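Local coordinates for protein alkaline phosphatase (Thermus thermophilus, PDB 7KWD) that probably hydrolyses phosphate monoesters as a homodimeric alkaline phosphatase that carries zinc and magnesium ions in its active site, at residues Glu72-Arg77 with Leu441-Gly446; Glu212-Ser217 with Lys248-Ala253; His459-Met464 with Tyr472-Met477. All blocks are in the same frame, centred on the assembly; numbering follows the deposited sequence. Where two conformers were deposited one is given.

Contact 1: residues Glu72-Arg77 with Leu441-Gly446; sequences ERLLAR and LLYGQG
Leu74 and Leu75, on the last turn of helix 70-75, pack on Leu441 and Tyr443 of strand 438-443, a helix-on-strand contact within the alpha/beta fold of the alkaline phosphatase family. Every touch is apolar. CD2 of Leu441 makes most of the contact with the leucines: it meets CB of Leu74 at 3.7 Å and also reaches CD1 of the same residue, the two side chains crossing at about a right angle. Leu441 holds CG anti to its own backbone N (chi1 161°), which carries the branched end with CD2 toward the helix. The same CD2 makes a looser contact with Leu75, 4.3 Å from CD2 of that residue. Leu75 also touches Trp51 and Tyr54 of helix 51-65, and Leu74 touches Leu297 and Thr301 of helix 283-306.

Tyr443, two residues on, has its side chain directed to the same helix, as the alternation of a strand requires. CD2 of Leu74 approaches the ring at its CD2-CE2 bond. Leu74 thus divides its branches, with CD1 on Leu441 and CD2 on the tyrosine.

No hydrogen bond spans the two segments. Polar links run outward instead: Leu441 and Tyr443 make backbone hydrogen bonds with Val314 and Leu312 of strand 310-325, and the phenol OH of Tyr443 is bonded to Asp305. On the helix side, Glu72 forms a hydrogen bond with the backbone N of Ala27 of the second subunit. Within the leucine-tyrosine pair, CD2 of Leu74 lies 3.7 Å from both CD2 and CE2 of Tyr443.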
loop_
_atom_site.group_PDB
_atom_site.type_symbol
_atom_site.label_atom_id
_atom_site.label_comp_id
_atom_site.label_asym_id
_atom_site.label_seq_id
_atom_site.Cartn_x
_atom_site.Cartn_y
_atom_site.Cartn_z
ATOM N N GLU A 72 6.070 -11.513 -8.736
ATOM C CA GLU A 72 5.671 -10.624 -9.825
ATOM C C GLU A 72 5.054 -11.434 -10.974
ATOM O O GLU A 72 4.012 -11.062 -11.529
ATOM C CB GLU A 72 6.850 -9.791 -10.350
ATOM C CG GLU A 72 6.463 -8.924 -11.560
ATOM C CD GLU A 72 7.619 -8.154 -12.208
ATOM O OE1 GLU A 72 8.669 -7.992 -11.566
ATOM O OE2 GLU A 72 7.476 -7.730 -13.375
ATOM N N ARG A 73 5.708 -12.531 -11.368
ATOM C CA ARG A 73 5.178 -13.345 -12.468
ATOM C C ARG A 73 3.763 -13.822 -12.169
ATOM O O ARG A 73 2.917 -13.858 -13.072
ATOM C CB ARG A 73 6.086 -14.541 -12.730
ATOM C CG ARG A 73 7.542 -14.144 -12.950
ATOM C CD ARG A 73 8.480 -15.373 -13.212
ATOM N NE ARG A 73 9.897 -15.117 -12.887
ATOM C CZ ARG A 73 10.913 -15.812 -13.405
ATOM N NH1 ARG A 73 10.677 -16.799 -14.263
ATOM N NH2 ARG A 73 12.164 -15.512 -13.096
ATOM N N LEU A 74 3.492 -14.215 -10.904
ATOM C CA LEU A 74 2.154 -14.674 -10.558
ATOM C C LEU A 74 1.154 -13.515 -10.607
ATOM O O LEU A 74 0.066 -13.637 -11.174
ATOM C CB LEU A 74 2.126 -15.348 -9.180
ATOM C CG LEU A 74 3.006 -16.562 -8.965
ATOM C CD1 LEU A 74 2.728 -17.302 -7.697
ATOM C CD2 LEU A 74 2.893 -17.497 -10.139
ATOM N N LEU A 75 1.489 -12.385 -10.001
ATOM C CA LEU A 75 0.533 -11.281 -10.025
ATOM C C LEU A 75 0.287 -10.753 -11.437
ATOM O O LEU A 75 -0.754 -10.144 -11.682
ATOM C CB LEU A 75 1.029 -10.137 -9.148
ATOM C CG LEU A 75 1.173 -10.449 -7.653
ATOM C CD1 LEU A 75 1.895 -9.285 -7.006
ATOM C CD2 LEU A 75 -0.177 -10.655 -6.985
ATOM N N ALA A 76 1.227 -10.994 -12.356
ATOM C CA ALA A 76 1.158 -10.577 -13.746
ATOM C C ALA A 76 0.400 -11.560 -14.613
ATOM O O ALA A 76 0.268 -11.319 -15.810
ATOM C CB ALA A 76 2.580 -10.392 -14.302
ATOM N N ARG A 77 -0.125 -12.636 -14.039
ATOM C CA ARG A 77 -0.771 -13.651 -14.855
ATOM C C ARG A 77 -1.995 -14.294 -14.210
ATOM O O ARG A 77 -2.970 -14.606 -14.893
ATOM C CB ARG A 77 0.256 -14.728 -15.179
ATOM C CG ARG A 77 -0.251 -15.774 -16.124
ATOM C CD ARG A 77 0.880 -16.644 -16.662
ATOM N NE ARG A 77 0.346 -17.761 -17.437
ATOM C CZ ARG A 77 1.058 -18.792 -17.874
ATOM N NH1 ARG A 77 2.361 -18.871 -17.608
ATOM N NH2 ARG A 77 0.457 -19.740 -18.572
ATOM N N LEU A 441 -4.196 -13.877 -3.915
ATOM C CA LEU A 441 -3.810 -14.442 -5.206
ATOM C C LEU A 441 -4.145 -15.922 -5.264
ATOM O O LEU A 441 -3.872 -16.658 -4.314
ATOM C CB LEU A 441 -2.309 -14.251 -5.449
ATOM C CG LEU A 441 -1.534 -15.089 -6.472
ATOM C CD1 LEU A 441 -1.852 -14.621 -7.859
ATOM C CD2 LEU A 441 -0.047 -14.918 -6.216
ATOM N N LEU A 442 -4.668 -16.358 -6.406
ATOM C CA LEU A 442 -5.075 -17.739 -6.627
ATOM C C LEU A 442 -4.236 -18.377 -7.720
ATOM O O LEU A 442 -4.103 -17.829 -8.822
ATOM C CB LEU A 442 -6.539 -17.835 -7.032
ATOM C CG LEU A 442 -7.528 -17.180 -6.065
ATOM C CD1 LEU A 442 -8.957 -17.253 -6.645
ATOM C CD2 LEU A 442 -7.459 -17.864 -4.750
ATOM N N TYR A 443 -3.681 -19.541 -7.432
ATOM C CA TYR A 443 -2.810 -20.220 -8.391
ATOM C C TYR A 443 -3.360 -21.626 -8.550
ATOM O O TYR A 443 -3.210 -22.477 -7.658
ATOM C CB TYR A 443 -1.353 -20.229 -7.941
ATOM C CG TYR A 443 -0.437 -20.818 -8.991
ATOM C CD1 TYR A 443 -0.218 -22.187 -9.071
ATOM C CD2 TYR A 443 0.174 -20.012 -9.932
ATOM C CE1 TYR A 443 0.594 -22.733 -10.054
ATOM C CE2 TYR A 443 0.999 -20.553 -10.898
ATOM C CZ TYR A 443 1.211 -21.911 -10.948
ATOM O OH TYR A 443 2.040 -22.420 -11.930
ATOM N N GLY A 444 -3.997 -21.862 -9.667
ATOM C CA GLY A 444 -4.639 -23.141 -9.890
ATOM C C GLY A 444 -5.113 -23.259 -11.318
ATOM O O GLY A 444 -5.069 -22.301 -12.103
ATOM N N GLN A 445 -5.569 -24.474 -11.628
ATOM C CA GLN A 445 -6.024 -24.802 -12.966
ATOM C C GLN A 445 -7.453 -24.332 -13.132
ATOM O O GLN A 445 -8.302 -24.577 -12.265
ATOM C CB GLN A 445 -5.928 -26.314 -13.194
ATOM C CG GLN A 445 -6.513 -26.793 -14.515
ATOM C CD GLN A 445 -6.187 -28.261 -14.790
ATOM O OE1 GLN A 445 -7.021 -29.147 -14.564
ATOM N NE2 GLN A 445 -4.966 -28.520 -15.272
ATOM N N GLY A 446 -7.718 -23.644 -14.234
ATOM C CA GLY A 446 -9.084 -23.355 -14.628
ATOM C C GLY A 446 -9.725 -22.153 -13.984
ATOM O O GLY A 446 -10.950 -22.079 -13.918
#

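Contact 2: residues Glu212-Ser217 with Lys248-Ala253; sequences EELVRS and KEMVQA
Leu214 fits against Glu249, Met250 and Ala253 in a small, buried helix-helix contact of the alkaline phosphatase fold, between the short helix 211-216 and helix 247-259. The two run nearly the same way, their local axes 27° apart in direction and 9.9 Å apart at closest approach. One leucine spans the distance between the helices from the 212-217 side, and no hydrogen bond crosses.

The two methyls of Leu214 go to successive turns of the facing helix. CD1 presses on CB of Ala253 at 3.5 Å, tighter than usual for two carbons, and CG is 3.9 Å from the same CB. The small alanine lets the leucine come this close. CD2 lies over the preceding turn, 3.7 Å from the backbone O of Glu249 and 4.0 Å from CA of Met250. Leu214 sets CG anti to its backbone N (chi1 174°), carrying the branch point across to the other helix. Met250 directs its CB away, yet its CG still comes within 4.2 Å of Leu214 CD2. An alanine in place of Leu214 would remove CG and both methyls and is likely to open a gap beside Ala253 and the backbone of Glu249.

Glu249 turns its carboxylate to another partner, OE1 accepting a hydrogen bond from the backbone N of Ser246. Val208 of strand 206-208 and Phe226 also touch Leu214, and Phe226 meets Met250 too. Val251, on the same helix as Met250, packs on Val296 and Leu300 of helix 283-306, while Met250 and Val251 both reach Val139 of strand 135-140.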
loop_
_atom_site.group_PDB
_atom_site.type_symbol
_atom_site.label_atom_id
_atom_site.label_comp_id
_atom_site.label_asym_id
_atom_site.label_seq_id
_atom_site.Cartn_x
_atom_site.Cartn_y
_atom_site.Cartn_z
ATOM N N GLU A 212 19.690 -30.733 9.456
ATOM C CA GLU A 212 20.236 -32.037 9.116
ATOM C C GLU A 212 19.257 -33.127 9.484
ATOM O O GLU A 212 18.968 -34.025 8.678
ATOM C CB GLU A 212 21.558 -32.272 9.851
ATOM C CG GLU A 212 22.737 -31.441 9.359
ATOM C CD GLU A 212 22.680 -29.959 9.768
ATOM O OE1 GLU A 212 21.894 -29.589 10.692
ATOM O OE2 GLU A 212 23.418 -29.159 9.131
ATOM N N GLU A 213 18.759 -33.089 10.720
ATOM C CA GLU A 213 17.785 -34.093 11.137
ATOM C C GLU A 213 16.541 -34.028 10.264
ATOM O O GLU A 213 15.963 -35.063 9.907
ATOM C CB GLU A 213 17.417 -33.895 12.603
ATOM C CG GLU A 213 18.564 -34.199 13.569
ATOM C CD GLU A 213 18.220 -33.875 15.009
ATOM O OE1 GLU A 213 17.036 -33.583 15.295
ATOM O OE2 GLU A 213 19.135 -33.879 15.848
ATOM N N LEU A 214 16.128 -32.810 9.893
ATOM C CA LEU A 214 14.904 -32.655 9.117
ATOM C C LEU A 214 15.018 -33.390 7.787
ATOM O O LEU A 214 14.134 -34.177 7.422
ATOM C CB LEU A 214 14.607 -31.168 8.907
ATOM C CG LEU A 214 13.433 -30.829 7.979
ATOM C CD1 LEU A 214 12.101 -31.313 8.542
ATOM C CD2 LEU A 214 13.413 -29.339 7.720
ATOM N N VAL A 215 16.124 -33.185 7.075
ATOM C CA VAL A 215 16.215 -33.731 5.729
ATOM C C VAL A 215 16.471 -35.230 5.774
ATOM O O VAL A 215 15.946 -35.969 4.922
ATOM C CB VAL A 215 17.277 -32.960 4.924
ATOM C CG1 VAL A 215 18.707 -33.224 5.442
ATOM C CG2 VAL A 215 17.163 -33.325 3.480
ATOM N N ARG A 216 17.213 -35.686 6.782
ATOM C CA ARG A 216 17.503 -37.107 6.947
ATOM C C ARG A 216 16.264 -37.898 7.333
ATOM O O ARG A 216 16.194 -39.108 7.099
ATOM C CB ARG A 216 18.552 -37.330 8.052
ATOM C CG ARG A 216 20.022 -37.074 7.686
ATOM C CD ARG A 216 20.901 -36.727 8.947
ATOM N NE ARG A 216 20.322 -37.239 10.207
ATOM C CZ ARG A 216 20.660 -36.846 11.447
ATOM N NH1 ARG A 216 21.596 -35.907 11.640
ATOM N NH2 ARG A 216 20.045 -37.397 12.503
ATOM N N SER A 217 15.287 -37.250 7.954
ATOM C CA SER A 217 14.199 -38.009 8.552
ATOM C C SER A 217 13.422 -38.774 7.492
ATOM O O SER A 217 13.132 -38.255 6.415
ATOM C CB SER A 217 13.235 -37.093 9.299
ATOM O OG SER A 217 12.216 -37.879 9.896
ATOM N N LYS A 248 12.025 -22.734 2.737
ATOM C CA LYS A 248 12.010 -23.722 1.659
ATOM C C LYS A 248 12.341 -25.113 2.172
ATOM O O LYS A 248 11.660 -26.099 1.826
ATOM C CB LYS A 248 13.014 -23.322 0.566
ATOM C CG LYS A 248 13.088 -24.325 -0.608
ATOM C CD LYS A 248 14.157 -23.855 -1.610
ATOM C CE LYS A 248 14.165 -24.668 -2.907
ATOM N NZ LYS A 248 15.301 -24.212 -3.769
ATOM N N GLU A 249 13.402 -25.228 2.977
ATOM C CA GLU A 249 13.806 -26.544 3.480
ATOM C C GLU A 249 12.686 -27.195 4.275
ATOM O O GLU A 249 12.514 -28.417 4.242
ATOM C CB GLU A 249 15.066 -26.422 4.352
ATOM C CG GLU A 249 16.364 -26.306 3.529
ATOM C CD GLU A 249 17.610 -25.922 4.337
ATOM O OE1 GLU A 249 17.528 -25.168 5.340
ATOM O OE2 GLU A 249 18.693 -26.380 3.940
ATOM N N MET A 250 11.940 -26.396 5.029
ATOM C CA MET A 250 10.827 -26.945 5.800
ATOM C C MET A 250 9.699 -27.393 4.878
ATOM O O MET A 250 9.169 -28.496 5.038
ATOM C CB MET A 250 10.346 -25.902 6.814
ATOM C CG MET A 250 11.304 -25.738 8.002
ATOM S SD MET A 250 10.683 -24.744 9.359
ATOM C CE MET A 250 10.939 -23.141 8.949
ATOM N N VAL A 251 9.346 -26.580 3.872
ATOM C CA VAL A 251 8.325 -27.023 2.914
ATOM C C VAL A 251 8.767 -28.293 2.173
ATOM O O VAL A 251 7.960 -29.212 1.955
ATOM C CB VAL A 251 7.983 -25.881 1.941
ATOM C CG1 VAL A 251 7.047 -26.375 0.883
ATOM C CG2 VAL A 251 7.325 -24.701 2.701
ATOM N N GLN A 252 10.041 -28.366 1.753
ATOM C CA GLN A 252 10.501 -29.558 1.027
ATOM C C GLN A 252 10.258 -30.829 1.834
ATOM O O GLN A 252 9.963 -31.883 1.254
ATOM C CB GLN A 252 11.989 -29.448 0.686
ATOM C CG GLN A 252 12.299 -28.361 -0.301
ATOM C CD GLN A 252 13.790 -28.216 -0.593
ATOM O OE1 GLN A 252 14.594 -27.843 0.287
ATOM N NE2 GLN A 252 14.163 -28.441 -1.859
ATOM N N ALA A 253 10.343 -30.741 3.165
ATOM C CA ALA A 253 10.077 -31.908 3.997
ATOM C C ALA A 253 8.588 -32.170 4.143
ATOM O O ALA A 253 8.162 -33.327 4.213
ATOM C CB ALA A 253 10.716 -31.729 5.383
#

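Contact 3: residues His459-Met464 with Tyr472-Met477; sequences HVFRLM and YQNPVM
Phe461 and Tyr472 meet where the helix 459-468 is covered by the extended chain that follows it. Segment 459-464 is the helix's first part, with backbone bonds from Leu463 N to His459 O and from Met464 N to Val460 O. Segment 472-477 has no regular secondary structure, but its phi/psi values are extended throughout. The chain therefore turns back after the helix and lays Tyr472 and Asn474 beside it, a helix-loop contact within the alpha/beta fold of the alkaline phosphatase family.

The side chains form a T-shaped (edge-to-face) aromatic pair. Phe461 puts its edge to the face of Tyr472, ring planes at 85° and centroids 5.1 Å apart. CZ of Phe461 stands 3.6 Å above the tyrosine ring, offset toward the hydroxyl-bearing carbon CZ, and CE1 comes 3.6 Å from the hydroxyl OH. With CG anti to the backbone N (chi1 180°) the Phe461 ring projects from the helix to Tyr472, which takes the crowded first torsion between N and carbonyl carbon (chi1 62°), swinging its ring over the phenylalanine.

Asn474 adds a looser touch, ND2 lying 4.4 Å from Phe461 CZ. That ND2 bonds Cys104 O, at the end of helix 95-104, while Asn474 OD1 bonds Lys123 N and Tyr472 OH bonds Lys123 O, just before helix 125-131. Phe125 of the latter helix touches both aromatic rings. Arg462 NH1 donates in the imidazole plane to His459 ND1. The backbone O of Tyr472 lies at the edge of the Phe461 ring, near its plane, 3.3 Å from CE2.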
loop_
_atom_site.group_PDB
_atom_site.type_symbol
_atom_site.label_atom_id
_atom_site.label_comp_id
_atom_site.label_asym_id
_atom_site.label_seq_id
_atom_site.Cartn_x
_atom_site.Cartn_y
_atom_site.Cartn_z
ATOM N N HIS A 459 -13.744 -13.729 3.155
ATOM C CA HIS A 459 -14.042 -14.484 1.947
ATOM C C HIS A 459 -13.020 -15.580 1.700
ATOM O O HIS A 459 -13.311 -16.553 0.985
ATOM C CB HIS A 459 -14.111 -13.574 0.745
ATOM C CG HIS A 459 -14.757 -14.220 -0.427
ATOM N ND1 HIS A 459 -16.037 -14.726 -0.375
ATOM C CD2 HIS A 459 -14.280 -14.515 -1.657
ATOM C CE1 HIS A 459 -16.333 -15.272 -1.541
ATOM N NE2 HIS A 459 -15.288 -15.147 -2.337
ATOM N N VAL A 460 -11.822 -15.455 2.285
ATOM C CA VAL A 460 -10.861 -16.526 2.125
ATOM C C VAL A 460 -11.426 -17.823 2.694
ATOM O O VAL A 460 -11.240 -18.909 2.115
ATOM C CB VAL A 460 -9.516 -16.144 2.755
ATOM C CG1 VAL A 460 -8.688 -17.384 2.830
ATOM C CG2 VAL A 460 -8.884 -15.032 1.924
ATOM N N PHE A 461 -12.173 -17.729 3.799
ATOM C CA PHE A 461 -12.867 -18.898 4.334
ATOM C C PHE A 461 -13.815 -19.517 3.309
ATOM O O PHE A 461 -13.810 -20.729 3.102
ATOM C CB PHE A 461 -13.638 -18.492 5.582
ATOM C CG PHE A 461 -14.407 -19.619 6.226
ATOM C CD1 PHE A 461 -13.747 -20.609 6.939
ATOM C CD2 PHE A 461 -15.792 -19.681 6.112
ATOM C CE1 PHE A 461 -14.447 -21.631 7.552
ATOM C CE2 PHE A 461 -16.495 -20.707 6.703
ATOM C CZ PHE A 461 -15.825 -21.678 7.435
ATOM N N ARG A 462 -14.630 -18.686 2.641
ATOM C CA ARG A 462 -15.549 -19.204 1.631
ATOM C C ARG A 462 -14.818 -19.849 0.465
ATOM O O ARG A 462 -15.248 -20.893 -0.049
ATOM C CB ARG A 462 -16.456 -18.076 1.137
ATOM C CG ARG A 462 -17.350 -17.600 2.252
ATOM C CD ARG A 462 -18.444 -16.669 1.782
ATOM N NE ARG A 462 -18.874 -15.893 2.925
ATOM C CZ ARG A 462 -18.329 -14.730 3.251
ATOM N NH1 ARG A 462 -17.373 -14.217 2.485
ATOM N NH2 ARG A 462 -18.745 -14.093 4.330
ATOM N N LEU A 463 -13.705 -19.253 0.031
ATOM C CA LEU A 463 -12.948 -19.845 -1.060
ATOM C C LEU A 463 -12.370 -21.197 -0.664
ATOM O O LEU A 463 -12.374 -22.143 -1.458
ATOM C CB LEU A 463 -11.819 -18.916 -1.486
ATOM C CG LEU A 463 -12.216 -17.539 -2.000
ATOM C CD1 LEU A 463 -10.933 -16.727 -2.180
ATOM C CD2 LEU A 463 -12.972 -17.668 -3.256
ATOM N N MET A 464 -11.830 -21.297 0.546
ATOM C CA MET A 464 -11.313 -22.587 0.986
ATOM C C MET A 464 -12.424 -23.622 1.041
ATOM O O MET A 464 -12.228 -24.786 0.643
ATOM C CB MET A 464 -10.646 -22.461 2.347
ATOM C CG MET A 464 -9.442 -21.566 2.319
ATOM S SD MET A 464 -8.349 -21.784 3.727
ATOM C CE MET A 464 -9.325 -21.145 5.081
ATOM N N TYR A 472 -19.221 -24.633 5.700
ATOM C CA TYR A 472 -20.002 -24.674 6.929
ATOM C C TYR A 472 -19.975 -23.261 7.487
ATOM O O TYR A 472 -19.288 -22.380 6.958
ATOM C CB TYR A 472 -19.435 -25.683 7.916
ATOM C CG TYR A 472 -18.033 -25.350 8.369
ATOM C CD1 TYR A 472 -16.914 -25.721 7.603
ATOM C CD2 TYR A 472 -17.817 -24.691 9.565
ATOM C CE1 TYR A 472 -15.627 -25.456 8.049
ATOM C CE2 TYR A 472 -16.542 -24.393 10.002
ATOM C CZ TYR A 472 -15.450 -24.781 9.253
ATOM O OH TYR A 472 -14.173 -24.471 9.693
ATOM N N GLN A 473 -20.699 -23.029 8.558
ATOM C CA GLN A 473 -20.820 -21.697 9.129
ATOM C C GLN A 473 -20.383 -21.705 10.588
ATOM O O GLN A 473 -20.479 -22.723 11.277
ATOM C CB GLN A 473 -22.253 -21.172 9.023
ATOM C CG GLN A 473 -23.298 -22.021 9.715
ATOM C CD GLN A 473 -24.672 -21.366 9.664
ATOM O OE1 GLN A 473 -25.416 -21.562 8.704
ATOM N NE2 GLN A 473 -25.006 -20.576 10.686
ATOM N N ASN A 474 -19.869 -20.556 11.031
ATOM C CA ASN A 474 -19.485 -20.249 12.393
ATOM C C ASN A 474 -20.362 -19.097 12.856
ATOM O O ASN A 474 -20.770 -18.258 12.046
ATOM C CB ASN A 474 -18.005 -19.848 12.498
ATOM C CG ASN A 474 -17.080 -21.053 12.675
ATOM O OD1 ASN A 474 -17.251 -21.855 13.574
ATOM N ND2 ASN A 474 -16.078 -21.164 11.804
ATOM N N PRO A 475 -20.638 -19.011 14.142
ATOM C CA PRO A 475 -21.464 -17.899 14.614
ATOM C C PRO A 475 -20.778 -16.551 14.491
ATOM O O PRO A 475 -19.546 -16.424 14.502
ATOM C CB PRO A 475 -21.742 -18.255 16.085
ATOM C CG PRO A 475 -20.591 -19.189 16.478
ATOM C CD PRO A 475 -20.277 -19.955 15.209
ATOM N N VAL A 476 -21.615 -15.543 14.401
ATOM C CA VAL A 476 -21.251 -14.154 14.218
ATOM C C VAL A 476 -21.490 -13.386 15.506
ATOM O O VAL A 476 -22.339 -13.746 16.320
ATOM C CB VAL A 476 -22.105 -13.606 13.056
ATOM C CG1 VAL A 476 -22.068 -12.094 13.027
ATOM C CG2 VAL A 476 -21.651 -14.218 11.703
ATOM N N MET A 477 -20.723 -12.315 15.684
ATOM C CA MET A 477 -20.911 -11.323 16.739
ATOM C C MET A 477 -20.878 -9.968 16.049
ATOM O O MET A 477 -20.081 -9.758 15.129
ATOM C CB MET A 477 -19.813 -11.423 17.829
ATOM C CG MET A 477 -19.692 -10.247 18.825
ATOM S SD MET A 477 -18.441 -10.517 20.150
ATOM C CE MET A 477 -18.884 -12.167 20.703
#

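The three contacts are separate patches around one fold. Contact 2 falls between the two segments of contact 1 along the chain, yet their centres lie 27 Å apart and their nearest atoms about 13 Å. Helix 283-306 is common ground: Leu74 and Tyr443 of contact 1 and Val251 of contact 2 all pack on it. Contact 3 follows later in the sequence; its nearest atoms approach contact 1 to about 4 Å without touching, and contact 2 only to about 16 Å. Contacts 1 and 3 lie away from the metal sites. Contact 2 lies some way from the magnesium site: the Met250 side chain is about 9 Å from that of the magnesium ligand Glu270 and about 13 Å from the magnesium ion.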